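Local coordinates for protein BlEst2 (Bacillus licheniformis, PDB 6WPX) that probably hydrolyses ester bonds as a lipase or esterase and is made as a propeptide form whose C-terminal domain is autoinhibitory, at residues Leu153-Tyr158 against Leu179-Met184; Ser159-Trp164 against Ser410-Arg415; Pro290-Gly295 against Thr466-Ile471. All blocks are in the same frame, centred on the assembly; numbering follows the deposited sequence.

From the N terminus, the chain first closes a short loop at interaction 1, where helix 152-157 meets the start of helix 181-191 after twenty intervening residues. Interaction 2 begins inside that loop, at residues 159-164, and ends far beyond it on strand 407-417, so the two cross. Interaction 3 opens only after interaction 1 has closed; it crosses interaction 2. The last two reach the same C-terminal antiparallel sheet, their centres about 7 Å apart, and Trp-161 lies against Ile-292. Ser-470 brings that sheet to interaction 1 as well, through Gly-182 N. Interaction 1 joins two helices of the alpha/beta part, interaction 2 ties that part to the C-terminal sheet, and interaction 3 joins strands 290-297 and 462-473 of two sheets.

Interaction 1: Leu153-Tyr158 against Leu179-Met184; sequences LADLAY and LQTGFM
The N terminus of helix 181-191, with Gln-180 as its N-cap residue, is met by the carboxylate of Asp-155, which projects from helix 152-157. Thr-181 offers two donors to it. Its backbone N bonds to Asp-155 OD1 at 2.8 Å with an N-H...O angle of 160°, and its OG1 gives a short bond of 2.5 Å to Asp-155 OD2. Both oxygens use their syn lone pairs, so the carboxylate is gripped by two bonds and its rotation is fixed. A chi1 of 60° swings Thr-181 OG1 to the same carboxylate that its own N-H reaches, and the Asp-155 and Thr-181 side chains cross at about a right angle. The negative carboxylate at a helix N terminus is likely to be favoured by the helix dipole. Both helices belong to the stretch between strands 138-144 and 201-205 of the mixed sheet, consistent with the alpha/beta hydrolase fold to which the family is assigned. Beside this pair of bonds, Ala-154 CB packs on Leu-179 CB at 3.9 Å. The Gln-180 chain runs extended beyond CG, and its amide stacks over one face of the Tyr-158 ring, the planes 24° apart. NE2 lies 4.0 Å above the ring plane of Tyr-158, displaced toward the rim, while Gln-180 OE1 comes within 3.3 Å of Tyr-158 CB. The hydrogen bond of NE2 goes to Tyr-177 O, which helps hold the amide flat over the ring. From the C-terminal sheet, Ser-470 OG bonds to Gly-182 N and only weakly to Asp-155 OD1.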
ATOM      1  N   LEU A 153      -2.861  -1.379   1.873  1.00 13.20           N
ATOM      2  CA  LEU A 153      -3.434  -2.256   0.852  1.00 13.01           C
ATOM      3  C   LEU A 153      -2.804  -3.649   0.962  1.00 16.01           C
ATOM      4  O   LEU A 153      -3.499  -4.646   0.767  1.00 14.94           O
ATOM      5  CB  LEU A 153      -3.249  -1.653  -0.535  1.00 12.61           C
ATOM      6  CG  LEU A 153      -4.158  -0.441  -0.820  1.00 16.09           C
ATOM      7  CD1 LEU A 153      -3.706   0.279  -2.100  1.00 15.04           C
ATOM      8  CD2 LEU A 153      -5.649  -0.887  -0.929  1.00 14.51           C
ATOM      9  N   ALA A 154      -1.489  -3.721   1.315  1.00 13.18           N
ATOM     10  CA  ALA A 154      -0.858  -5.013   1.567  1.00 16.00           C
ATOM     11  C   ALA A 154      -1.474  -5.607   2.840  1.00 19.51           C
ATOM     12  O   ALA A 154      -1.727  -6.800   2.862  1.00 20.62           O
ATOM     13  CB  ALA A 154       0.659  -4.871   1.709  1.00 16.64           C
ATOM     14  N   ASP A 155      -1.770  -4.766   3.876  1.00 16.76           N
ATOM     15  CA  ASP A 155      -2.416  -5.235   5.109  1.00 17.34           C
ATOM     16  C   ASP A 155      -3.754  -5.839   4.763  1.00 20.44           C
ATOM     17  O   ASP A 155      -4.107  -6.891   5.297  1.00 20.64           O
ATOM     18  CB  ASP A 155      -2.646  -4.098   6.103  1.00 17.71           C
ATOM     19  CG  ASP A 155      -1.374  -3.500   6.624  1.00 20.82           C
ATOM     20  OD1 ASP A 155      -0.300  -4.079   6.371  1.00 19.01           O
ATOM     21  OD2 ASP A 155      -1.450  -2.476   7.329  1.00 19.39           O
ATOM     22  N   LEU A 156      -4.488  -5.170   3.856  1.00 15.47           N
ATOM     23  CA  LEU A 156      -5.783  -5.629   3.363  1.00 15.42           C
ATOM     24  C   LEU A 156      -5.658  -6.971   2.657  1.00 18.13           C
ATOM     25  O   LEU A 156      -6.423  -7.883   2.982  1.00 16.36           O
ATOM     26  CB  LEU A 156      -6.456  -4.573   2.448  1.00 14.25           C
ATOM     27  CG  LEU A 156      -7.763  -4.989   1.768  1.00 15.63           C
ATOM     28  CD1 LEU A 156      -8.895  -5.229   2.795  1.00 14.42           C
ATOM     29  CD2 LEU A 156      -8.199  -3.934   0.729  1.00 16.24           C
ATOM     30  N   ALA A 157      -4.697  -7.103   1.715  1.00 14.71           N
ATOM     31  CA  ALA A 157      -4.450  -8.333   0.950  1.00 14.77           C
ATOM     32  C   ALA A 157      -4.174  -9.559   1.844  1.00 17.34           C
ATOM     33  O   ALA A 157      -4.490 -10.681   1.462  1.00 15.63           O
ATOM     34  CB  ALA A 157      -3.269  -8.134   0.016  1.00 16.08           C
ATOM     35  N   TYR A 158      -3.512  -9.346   2.983  1.00 14.65           N
ATOM     36  CA  TYR A 158      -3.152 -10.404   3.918  1.00 15.88           C
ATOM     37  C   TYR A 158      -4.199 -10.634   5.017  1.00 19.96           C
ATOM     38  O   TYR A 158      -3.996 -11.471   5.893  1.00 22.43           O
ATOM     39  CB  TYR A 158      -1.766 -10.117   4.511  1.00 16.88           C
ATOM     40  CG  TYR A 158      -0.689 -10.583   3.571  1.00 18.39           C
ATOM     41  CD1 TYR A 158      -0.321  -9.813   2.466  1.00 18.19           C
ATOM     42  CD2 TYR A 158      -0.108 -11.846   3.713  1.00 19.87           C
ATOM     43  CE1 TYR A 158       0.618 -10.273   1.546  1.00 18.48           C
ATOM     44  CE2 TYR A 158       0.823 -12.321   2.786  1.00 21.16           C
ATOM     45  CZ  TYR A 158       1.186 -11.524   1.710  1.00 24.75           C
ATOM     46  OH  TYR A 158       2.113 -11.970   0.813  1.00 28.58           O
ATOM     47  N   LEU A 179       5.609  -5.777   2.543  1.00 17.96           N
ATOM     48  CA  LEU A 179       4.991  -4.451   2.483  1.00 17.47           C
ATOM     49  C   LEU A 179       3.927  -4.205   3.568  1.00 18.54           C
ATOM     50  O   LEU A 179       3.464  -3.070   3.706  1.00 17.60           O
ATOM     51  CB  LEU A 179       4.422  -4.178   1.084  1.00 16.74           C
ATOM     52  CG  LEU A 179       5.471  -4.067  -0.049  1.00 20.73           C
ATOM     53  CD1 LEU A 179       4.790  -3.955  -1.380  1.00 19.11           C
ATOM     54  CD2 LEU A 179       6.386  -2.874   0.171  1.00 24.17           C
ATOM     55  N   GLN A 180       3.544  -5.242   4.337  1.00 13.80           N
ATOM     56  CA  GLN A 180       2.579  -5.062   5.438  1.00 13.23           C
ATOM     57  C   GLN A 180       3.143  -4.023   6.417  1.00 17.68           C
ATOM     58  O   GLN A 180       4.360  -3.980   6.639  1.00 17.50           O
ATOM     59  CB  GLN A 180       2.328  -6.378   6.176  1.00 13.81           C
ATOM     60  CG  GLN A 180       1.575  -7.377   5.319  1.00 18.36           C
ATOM     61  CD  GLN A 180       1.509  -8.724   5.969  1.00 24.61           C
ATOM     62  OE1 GLN A 180       0.525  -9.080   6.640  1.00 19.82           O
ATOM     63  NE2 GLN A 180       2.548  -9.527   5.760  1.00 13.87           N
ATOM     64  N   THR A 181       2.277  -3.170   6.968  1.00 15.15           N
ATOM     65  CA  THR A 181       2.721  -2.079   7.851  1.00 16.08           C
ATOM     66  C   THR A 181       3.378  -2.594   9.129  1.00 23.37           C
ATOM     67  O   THR A 181       4.275  -1.942   9.654  1.00 22.91           O
ATOM     68  CB  THR A 181       1.597  -1.078   8.142  1.00 15.52           C
ATOM     69  OG1 THR A 181       0.523  -1.760   8.776  1.00 19.29           O
ATOM     70  CG2 THR A 181       1.111  -0.371   6.903  1.00 14.59           C
ATOM     71  N   GLY A 182       2.935  -3.749   9.619  1.00 22.35           N
ATOM     72  CA  GLY A 182       3.532  -4.342  10.814  1.00 23.85           C
ATOM     73  C   GLY A 182       4.967  -4.751  10.536  1.00 25.36           C
ATOM     74  O   GLY A 182       5.857  -4.491  11.342  1.00 25.18           O
ATOM     75  N   PHE A 183       5.189  -5.401   9.376  1.00 21.08           N
ATOM     76  CA  PHE A 183       6.512  -5.861   8.919  1.00 21.16           C
ATOM     77  C   PHE A 183       7.400  -4.642   8.657  1.00 23.10           C
ATOM     78  O   PHE A 183       8.556  -4.629   9.066  1.00 22.29           O
ATOM     79  CB  PHE A 183       6.359  -6.660   7.608  1.00 23.00           C
ATOM     80  CG  PHE A 183       7.569  -7.471   7.219  1.00 26.11           C
ATOM     81  CD1 PHE A 183       8.622  -6.890   6.520  1.00 28.50           C
ATOM     82  CD2 PHE A 183       7.668  -8.820   7.564  1.00 29.89           C
ATOM     83  CE1 PHE A 183       9.743  -7.647   6.155  1.00 29.98           C
ATOM     84  CE2 PHE A 183       8.783  -9.577   7.185  1.00 32.85           C
ATOM     85  CZ  PHE A 183       9.807  -8.984   6.468  1.00 29.95           C
ATOM     86  N   MET A 184       6.856  -3.613   7.989  1.00 15.99           N
ATOM     87  CA  MET A 184       7.631  -2.409   7.728  1.00 16.38           C
ATOM     88  C   MET A 184       7.936  -1.638   8.995  1.00 22.12           C
ATOM     89  O   MET A 184       8.996  -1.038   9.058  1.00 22.40           O
ATOM     90  CB  MET A 184       6.980  -1.531   6.649  1.00 16.73           C
ATOM     91  CG  MET A 184       7.120  -2.120   5.235  1.00 17.81           C
ATOM     92  SD  MET A 184       8.817  -2.491   4.738  1.00 21.00           S
ATOM     93  CE  MET A 184       9.587  -0.880   4.878  1.00 16.64           C
TER

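Interaction 2: Ser159-Trp164 against Ser410-Arg415; sequences SNWAGW and SVRSIR
Arg-412 lies against Asn-160 and Trp-161, joining strand 407-417 of the C-terminal antiparallel sheet to the type I beta turn from Asn-160 to Gly-163, which follows helix 152-157 of the alpha/beta part and leads into helix 163-169. At the root of the side chain, Arg-412 CB touches Asn-160 CG at 3.6 Å. From CG to NE the chain is extended and runs out over the indole. There Arg-412 CD makes a CH-pi contact with the face of the Trp-161 six-membered ring, 4.2 Å from its centroid. Further out, Arg-412 NE approaches Trp-161 CZ2 and CH2, both at 3.6 Å. The guanidinium follows with its plane 25° from that of the ring; Trp-161 CH2 sits over its centre, 3.6 Å above the plane, and Arg-412 NH1 and NH2 each lie 4.0 Å from that CH2. An alanine in place of Arg-412 would probably leave that face of the indole uncovered, with a gap over the six-membered ring. Trp-161 NE1 bonds to Asp-452 OD2 on strand 445-456, so the indole is also held by its N-H. Deeper in the contact, Ile-414 CG1 and CD1 pack on Asn-160, CG1 standing 3.4 Å from Asn-160 OD1. The amide nitrogen turns to the strand backbone: Asn-160 ND2 gives Ser-413 O a weak hydrogen bond of 3.3 Å, nearly straight at 161°.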
ATOM      1  N   SER A 159      -5.326  -9.940   4.947  1.00 15.10           N
ATOM      2  CA  SER A 159      -6.374 -10.054   5.972  1.00 14.67           C
ATOM      3  C   SER A 159      -7.334 -11.198   5.707  1.00 18.19           C
ATOM      4  O   SER A 159      -7.360 -11.741   4.603  1.00 18.72           O
ATOM      5  CB  SER A 159      -7.106  -8.726   6.152  1.00 16.43           C
ATOM      6  OG  SER A 159      -7.983  -8.487   5.063  1.00 16.92           O
ATOM      7  N   ASN A 160      -8.074 -11.616   6.744  1.00 16.16           N
ATOM      8  CA  ASN A 160      -9.009 -12.732   6.648  1.00 16.39           C
ATOM      9  C   ASN A 160     -10.004 -12.618   5.509  1.00 18.56           C
ATOM     10  O   ASN A 160     -10.126 -13.563   4.754  1.00 19.88           O
ATOM     11  CB  ASN A 160      -9.741 -12.951   7.990  1.00 14.33           C
ATOM     12  CG  ASN A 160      -8.832 -13.561   9.018  1.00 32.15           C
ATOM     13  OD1 ASN A 160      -7.902 -12.917   9.494  1.00 27.49           O
ATOM     14  ND2 ASN A 160      -9.050 -14.821   9.347  1.00 17.82           N
ATOM     15  N   TRP A 161     -10.717 -11.494   5.389  1.00 14.30           N
ATOM     16  CA  TRP A 161     -11.733 -11.381   4.324  1.00 15.01           C
ATOM     17  C   TRP A 161     -11.157 -11.459   2.921  1.00 18.76           C
ATOM     18  O   TRP A 161     -11.851 -11.914   2.028  1.00 17.78           O
ATOM     19  CB  TRP A 161     -12.613 -10.132   4.471  1.00 13.19           C
ATOM     20  CG  TRP A 161     -13.504 -10.115   5.685  1.00 13.43           C
ATOM     21  CD1 TRP A 161     -13.542  -9.159   6.662  1.00 15.93           C
ATOM     22  CD2 TRP A 161     -14.551 -11.053   6.000  1.00 14.42           C
ATOM     23  NE1 TRP A 161     -14.509  -9.471   7.593  1.00 16.12           N
ATOM     24  CE2 TRP A 161     -15.138 -10.633   7.214  1.00 17.92           C
ATOM     25  CE3 TRP A 161     -15.007 -12.244   5.404  1.00 16.17           C
ATOM     26  CZ2 TRP A 161     -16.178 -11.336   7.821  1.00 17.99           C
ATOM     27  CZ3 TRP A 161     -16.030 -12.944   6.016  1.00 18.64           C
ATOM     28  CH2 TRP A 161     -16.604 -12.490   7.208  1.00 19.41           C
ATOM     29  N   ALA A 162      -9.886 -11.032   2.729  1.00 15.41           N
ATOM     30  CA  ALA A 162      -9.192 -11.015   1.431  1.00 14.53           C
ATOM     31  C   ALA A 162      -8.572 -12.356   1.045  1.00 18.99           C
ATOM     32  O   ALA A 162      -8.013 -12.454  -0.038  1.00 18.59           O
ATOM     33  CB  ALA A 162      -8.103  -9.946   1.452  1.00 14.87           C
ATOM     34  N   GLY A 163      -8.669 -13.358   1.926  1.00 18.57           N
ATOM     35  CA  GLY A 163      -8.086 -14.687   1.759  1.00 20.15           C
ATOM     36  C   GLY A 163      -8.373 -15.365   0.437  1.00 27.32           C
ATOM     37  O   GLY A 163      -7.446 -15.798  -0.266  1.00 27.82           O
ATOM     38  N   TRP A 164      -9.660 -15.455   0.085  1.00 25.06           N
ATOM     39  CA  TRP A 164     -10.108 -16.101  -1.145  1.00 26.33           C
ATOM     40  C   TRP A 164      -9.608 -15.384  -2.391  1.00 29.73           C
ATOM     41  O   TRP A 164      -9.067 -16.030  -3.284  1.00 30.40           O
ATOM     42  CB  TRP A 164     -11.629 -16.249  -1.150  1.00 26.36           C
ATOM     43  CG  TRP A 164     -12.154 -17.044   0.014  1.00 27.84           C
ATOM     44  CD1 TRP A 164     -12.337 -18.393   0.067  1.00 31.77           C
ATOM     45  CD2 TRP A 164     -12.536 -16.537   1.299  1.00 27.37           C
ATOM     46  NE1 TRP A 164     -12.858 -18.754   1.290  1.00 30.99           N
ATOM     47  CE2 TRP A 164     -12.974 -17.637   2.071  1.00 31.73           C
ATOM     48  CE3 TRP A 164     -12.539 -15.258   1.882  1.00 27.54           C
ATOM     49  CZ2 TRP A 164     -13.413 -17.498   3.393  1.00 31.43           C
ATOM     50  CZ3 TRP A 164     -12.977 -15.121   3.192  1.00 29.11           C
ATOM     51  CH2 TRP A 164     -13.417 -16.227   3.929  1.00 30.71           C
ATOM     52  N   SER A 410     -16.420  -8.960  16.647  1.00 28.73           N
ATOM     53  CA  SER A 410     -16.051 -10.350  16.347  1.00 27.68           C
ATOM     54  C   SER A 410     -14.661 -10.315  15.702  1.00 31.06           C
ATOM     55  O   SER A 410     -14.383  -9.448  14.868  1.00 30.63           O
ATOM     56  CB  SER A 410     -17.092 -11.021  15.458  1.00 28.86           C
ATOM     57  OG  SER A 410     -17.176 -10.372  14.203  1.00 40.24           O
ATOM     58  N   VAL A 411     -13.759 -11.171  16.160  1.00 27.42           N
ATOM     59  CA  VAL A 411     -12.378 -11.203  15.699  1.00 27.27           C
ATOM     60  C   VAL A 411     -12.063 -12.395  14.783  1.00 31.35           C
ATOM     61  O   VAL A 411     -12.391 -13.530  15.122  1.00 32.24           O
ATOM     62  CB  VAL A 411     -11.424 -11.143  16.921  1.00 32.09           C
ATOM     63  CG1 VAL A 411      -9.961 -11.292  16.504  1.00 31.49           C
ATOM     64  CG2 VAL A 411     -11.627  -9.848  17.695  1.00 32.22           C
ATOM     65  N   ARG A 412     -11.429 -12.118  13.633  1.00 24.29           N
ATOM     66  CA  ARG A 412     -10.909 -13.087  12.659  1.00 24.22           C
ATOM     67  C   ARG A 412      -9.436 -12.732  12.529  1.00 27.15           C
ATOM     68  O   ARG A 412      -9.106 -11.551  12.449  1.00 25.27           O
ATOM     69  CB  ARG A 412     -11.605 -12.970  11.299  1.00 26.52           C
ATOM     70  CG  ARG A 412     -12.940 -13.688  11.259  1.00 32.83           C
ATOM     71  CD  ARG A 412     -13.797 -13.263  10.074  1.00 31.26           C
ATOM     72  NE  ARG A 412     -15.177 -13.673  10.308  1.00 33.60           N
ATOM     73  CZ  ARG A 412     -15.708 -14.802   9.859  1.00 56.30           C
ATOM     74  NH1 ARG A 412     -16.950 -15.133  10.189  1.00 46.32           N
ATOM     75  NH2 ARG A 412     -15.003 -15.612   9.080  1.00 40.51           N
ATOM     76  N   SER A 413      -8.550 -13.724  12.620  1.00 22.28           N
ATOM     77  CA  SER A 413      -7.130 -13.432  12.539  1.00 22.18           C
ATOM     78  C   SER A 413      -6.341 -14.496  11.778  1.00 27.92           C
ATOM     79  O   SER A 413      -6.800 -15.633  11.619  1.00 26.62           O
ATOM     80  CB  SER A 413      -6.543 -13.215  13.933  1.00 25.53           C
ATOM     81  OG  SER A 413      -6.697 -14.402  14.686  1.00 30.04           O
ATOM     82  N   ILE A 414      -5.176 -14.090  11.250  1.00 25.09           N
ATOM     83  CA  ILE A 414      -4.215 -14.974  10.586  1.00 26.30           C
ATOM     84  C   ILE A 414      -2.844 -14.622  11.137  1.00 31.21           C
ATOM     85  O   ILE A 414      -2.490 -13.442  11.199  1.00 29.31           O
ATOM     86  CB  ILE A 414      -4.185 -14.929   9.021  1.00 28.18           C
ATOM     87  CG1 ILE A 414      -5.566 -15.134   8.392  1.00 28.56           C
ATOM     88  CG2 ILE A 414      -3.204 -15.974   8.466  1.00 27.64           C
ATOM     89  CD1 ILE A 414      -5.688 -14.618   6.889  1.00 33.83           C
ATOM     90  N   ARG A 415      -2.082 -15.649  11.529  1.00 28.35           N
ATOM     91  CA  ARG A 415      -0.703 -15.501  11.943  1.00 29.03           C
ATOM     92  C   ARG A 415       0.142 -16.237  10.902  1.00 31.61           C
ATOM     93  O   ARG A 415      -0.100 -17.408  10.607  1.00 31.12           O
ATOM     94  CB  ARG A 415      -0.452 -16.027  13.367  1.00 28.08           C
ATOM     95  CG  ARG A 415       0.972 -15.720  13.843  1.00 34.77           C
ATOM     96  CD  ARG A 415       1.282 -16.319  15.196  1.00 34.60           C
ATOM     97  NE  ARG A 415       0.961 -17.746  15.271  1.00 42.37           N
ATOM     98  CZ  ARG A 415       1.814 -18.717  14.973  1.00 56.06           C
ATOM     99  NH1 ARG A 415       3.051 -18.430  14.595  1.00 43.53           N
ATOM    100  NH2 ARG A 415       1.437 -19.987  15.055  1.00 47.85           N
TER

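Interaction 3: Pro290-Gly295 against Thr466-Ile471; sequences PFIRGG and TIIRSI
Pro-290, Ile-292 and Thr-466 form a buried junction between two antiparallel sheets: strand 290-297, at the edge of a five-stranded sheet, meets strand 462-473 of the C-terminal sheet. The two short segments are almost perpendicular, at 82°, with axes approaching to 6.0 Å, so this is an orthogonal strand crossing rather than a continuation of one sheet into the other. Thr-466 carries it with two polar atoms. Its backbone N bonds to Pro-290 O at 2.8 Å, and its OG1 accepts the backbone N-H of Ile-292 at 2.9 Å with an angle of 154°. OG1 stands anti to the carbonyl carbon, beside the backbone N (chi1 -45°), and from there it can reach the chain two residues along from Pro-290. OG1 is also bonded to Asp-452 OD1, so the buried hydroxyl has partners on both strand systems. The same Asp-452 oxygen forms a salt bridge with Arg-293 NH1, and that nitrogen gives a further bond to the carbonyl of Ile-292 from a position tilted out of the carbonyl plane. The Phe-291 ring meets the Arg-293 guanidinium with its tip, CZ lying over the guanidinium centre, 3.5 Å from its plane, the ring tilted against it. Pro-290 CD rests 3.2 Å from Thr-466 O. Away from these polar groups the crossing is apolar: the Ile-292 and Ile-468 side chains cross at about a right angle, and their CD1 methyls meet at 3.6 Å.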
ATOM      1  N   PRO A 290     -13.716   1.209   6.956  1.00 15.50           N
ATOM      2  CA  PRO A 290     -14.574   0.594   5.934  1.00 13.76           C
ATOM      3  C   PRO A 290     -15.484  -0.457   6.574  1.00 16.88           C
ATOM      4  O   PRO A 290     -15.409  -0.707   7.765  1.00 15.17           O
ATOM      5  CB  PRO A 290     -13.546  -0.097   5.030  1.00 14.86           C
ATOM      6  CG  PRO A 290     -12.488  -0.601   6.012  1.00 18.84           C
ATOM      7  CD  PRO A 290     -12.486   0.404   7.181  1.00 14.82           C
ATOM      8  N   PHE A 291     -16.276  -1.114   5.749  1.00 15.40           N
ATOM      9  CA  PHE A 291     -17.025  -2.323   6.057  1.00 14.84           C
ATOM     10  C   PHE A 291     -16.515  -3.280   5.007  1.00 16.03           C
ATOM     11  O   PHE A 291     -16.461  -2.924   3.816  1.00 16.07           O
ATOM     12  CB  PHE A 291     -18.555  -2.163   5.954  1.00 16.37           C
ATOM     13  CG  PHE A 291     -19.242  -3.504   6.118  1.00 17.42           C
ATOM     14  CD1 PHE A 291     -19.329  -4.113   7.368  1.00 19.62           C
ATOM     15  CD2 PHE A 291     -19.773  -4.174   5.020  1.00 16.82           C
ATOM     16  CE1 PHE A 291     -19.977  -5.337   7.523  1.00 20.44           C
ATOM     17  CE2 PHE A 291     -20.425  -5.398   5.176  1.00 20.36           C
ATOM     18  CZ  PHE A 291     -20.521  -5.974   6.427  1.00 19.22           C
ATOM     19  N   ILE A 292     -16.110  -4.479   5.438  1.00 13.84           N
ATOM     20  CA  ILE A 292     -15.492  -5.455   4.541  1.00 13.16           C
ATOM     21  C   ILE A 292     -16.031  -6.847   4.699  1.00 16.68           C
ATOM     22  O   ILE A 292     -16.172  -7.337   5.812  1.00 16.18           O
ATOM     23  CB  ILE A 292     -13.929  -5.474   4.740  1.00 15.01           C
ATOM     24  CG1 ILE A 292     -13.287  -4.086   4.608  1.00 13.98           C
ATOM     25  CG2 ILE A 292     -13.218  -6.498   3.829  1.00 14.75           C
ATOM     26  CD1 ILE A 292     -11.863  -4.021   5.125  1.00 18.42           C
ATOM     27  N   ARG A 293     -16.232  -7.528   3.547  1.00 14.34           N
ATOM     28  CA  ARG A 293     -16.575  -8.945   3.456  1.00 14.50           C
ATOM     29  C   ARG A 293     -15.768  -9.570   2.329  1.00 16.71           C
ATOM     30  O   ARG A 293     -15.217  -8.870   1.500  1.00 17.49           O
ATOM     31  CB  ARG A 293     -18.095  -9.185   3.293  1.00 12.47           C
ATOM     32  CG  ARG A 293     -18.925  -8.880   4.552  1.00 12.92           C
ATOM     33  CD  ARG A 293     -18.655  -9.872   5.684  1.00 19.96           C
ATOM     34  NE  ARG A 293     -19.454  -9.610   6.895  1.00 19.41           N
ATOM     35  CZ  ARG A 293     -19.061  -8.840   7.904  1.00 27.69           C
ATOM     36  NH1 ARG A 293     -17.913  -8.183   7.838  1.00 18.05           N
ATOM     37  NH2 ARG A 293     -19.837  -8.679   8.964  1.00 20.53           N
ATOM     38  N   GLY A 294     -15.666 -10.877   2.343  1.00 14.77           N
ATOM     39  CA  GLY A 294     -14.963 -11.635   1.326  1.00 14.55           C
ATOM     40  C   GLY A 294     -15.480 -13.052   1.284  1.00 20.13           C
ATOM     41  O   GLY A 294     -16.191 -13.491   2.183  1.00 19.81           O
ATOM     42  N   GLY A 295     -15.107 -13.778   0.253  1.00 19.09           N
ATOM     43  CA  GLY A 295     -15.551 -15.157   0.110  1.00 17.62           C
ATOM     44  C   GLY A 295     -15.429 -15.595  -1.321  1.00 21.58           C
ATOM     45  O   GLY A 295     -14.657 -15.023  -2.094  1.00 22.17           O
ATOM     46  N   THR A 466     -15.313  -2.530   9.824  1.00 19.00           N
ATOM     47  CA  THR A 466     -14.319  -3.591   9.882  1.00 18.78           C
ATOM     48  C   THR A 466     -12.961  -2.935  10.023  1.00 22.67           C
ATOM     49  O   THR A 466     -12.553  -2.163   9.154  1.00 21.38           O
ATOM     50  CB  THR A 466     -14.361  -4.457   8.626  1.00 17.72           C
ATOM     51  OG1 THR A 466     -15.709  -4.769   8.285  1.00 20.21           O
ATOM     52  CG2 THR A 466     -13.565  -5.728   8.799  1.00 15.34           C
ATOM     53  N   ILE A 467     -12.268  -3.237  11.117  1.00 19.93           N
ATOM     54  CA  ILE A 467     -10.941  -2.696  11.393  1.00 20.14           C
ATOM     55  C   ILE A 467      -9.940  -3.783  11.117  1.00 23.70           C
ATOM     56  O   ILE A 467     -10.112  -4.903  11.581  1.00 23.55           O
ATOM     57  CB  ILE A 467     -10.839  -2.175  12.858  1.00 25.19           C
ATOM     58  CG1 ILE A 467     -11.913  -1.069  13.100  1.00 27.46           C
ATOM     59  CG2 ILE A 467      -9.393  -1.675  13.200  1.00 25.32           C
ATOM     60  CD1 ILE A 467     -12.031  -0.579  14.502  1.00 34.95           C
ATOM     61  N   ILE A 468      -8.894  -3.454  10.351  1.00 20.63           N
ATOM     62  CA  ILE A 468      -7.796  -4.367  10.057  1.00 20.38           C
ATOM     63  C   ILE A 468      -6.525  -3.855  10.737  1.00 23.61           C
ATOM     64  O   ILE A 468      -6.119  -2.715  10.523  1.00 20.49           O
ATOM     65  CB  ILE A 468      -7.600  -4.577   8.531  1.00 22.67           C
ATOM     66  CG1 ILE A 468      -8.804  -5.345   7.950  1.00 22.50           C
ATOM     67  CG2 ILE A 468      -6.243  -5.297   8.233  1.00 23.39           C
ATOM     68  CD1 ILE A 468      -8.837  -5.366   6.507  1.00 31.36           C
ATOM     69  N   ARG A 469      -5.904  -4.711  11.548  1.00 20.74           N
ATOM     70  CA  ARG A 469      -4.648  -4.412  12.232  1.00 19.95           C
ATOM     71  C   ARG A 469      -3.573  -5.358  11.712  1.00 21.39           C
ATOM     72  O   ARG A 469      -3.816  -6.557  11.532  1.00 19.55           O
ATOM     73  CB  ARG A 469      -4.796  -4.565  13.746  1.00 23.08           C
ATOM     74  CG  ARG A 469      -5.786  -3.584  14.373  1.00 31.68           C
ATOM     75  CD  ARG A 469      -5.964  -3.866  15.848  1.00 39.02           C
ATOM     76  NE  ARG A 469      -4.759  -3.554  16.620  1.00 45.37           N
ATOM     77  CZ  ARG A 469      -4.588  -3.864  17.901  1.00 57.90           C
ATOM     78  NH1 ARG A 469      -5.535  -4.510  18.567  1.00 36.45           N
ATOM     79  NH2 ARG A 469      -3.464  -3.535  18.524  1.00 43.90           N
ATOM     80  N   SER A 470      -2.390  -4.802  11.478  1.00 16.93           N
ATOM     81  CA  SER A 470      -1.194  -5.474  11.001  1.00 17.90           C
ATOM     82  C   SER A 470      -0.147  -5.388  12.088  1.00 23.13           C
ATOM     83  O   SER A 470       0.282  -4.299  12.439  1.00 23.21           O
ATOM     84  CB  SER A 470      -0.682  -4.798   9.732  1.00 16.44           C
ATOM     85  OG  SER A 470       0.467  -5.460   9.233  1.00 17.74           O
ATOM     86  N   ILE A 471       0.251  -6.527  12.635  1.00 21.87           N
ATOM     87  CA  ILE A 471       1.198  -6.574  13.758  1.00 23.67           C
ATOM     88  C   ILE A 471       2.304  -7.564  13.516  1.00 27.84           C
ATOM     89  O   ILE A 471       2.038  -8.733  13.266  1.00 28.26           O
ATOM     90  CB  ILE A 471       0.470  -6.868  15.119  1.00 28.75           C
ATOM     91  CG1 ILE A 471      -0.704  -5.885  15.366  1.00 28.97           C
ATOM     92  CG2 ILE A 471       1.462  -6.865  16.318  1.00 32.62           C
ATOM     93  CD1 ILE A 471      -1.707  -6.277  16.405  1.00 31.64           C
TER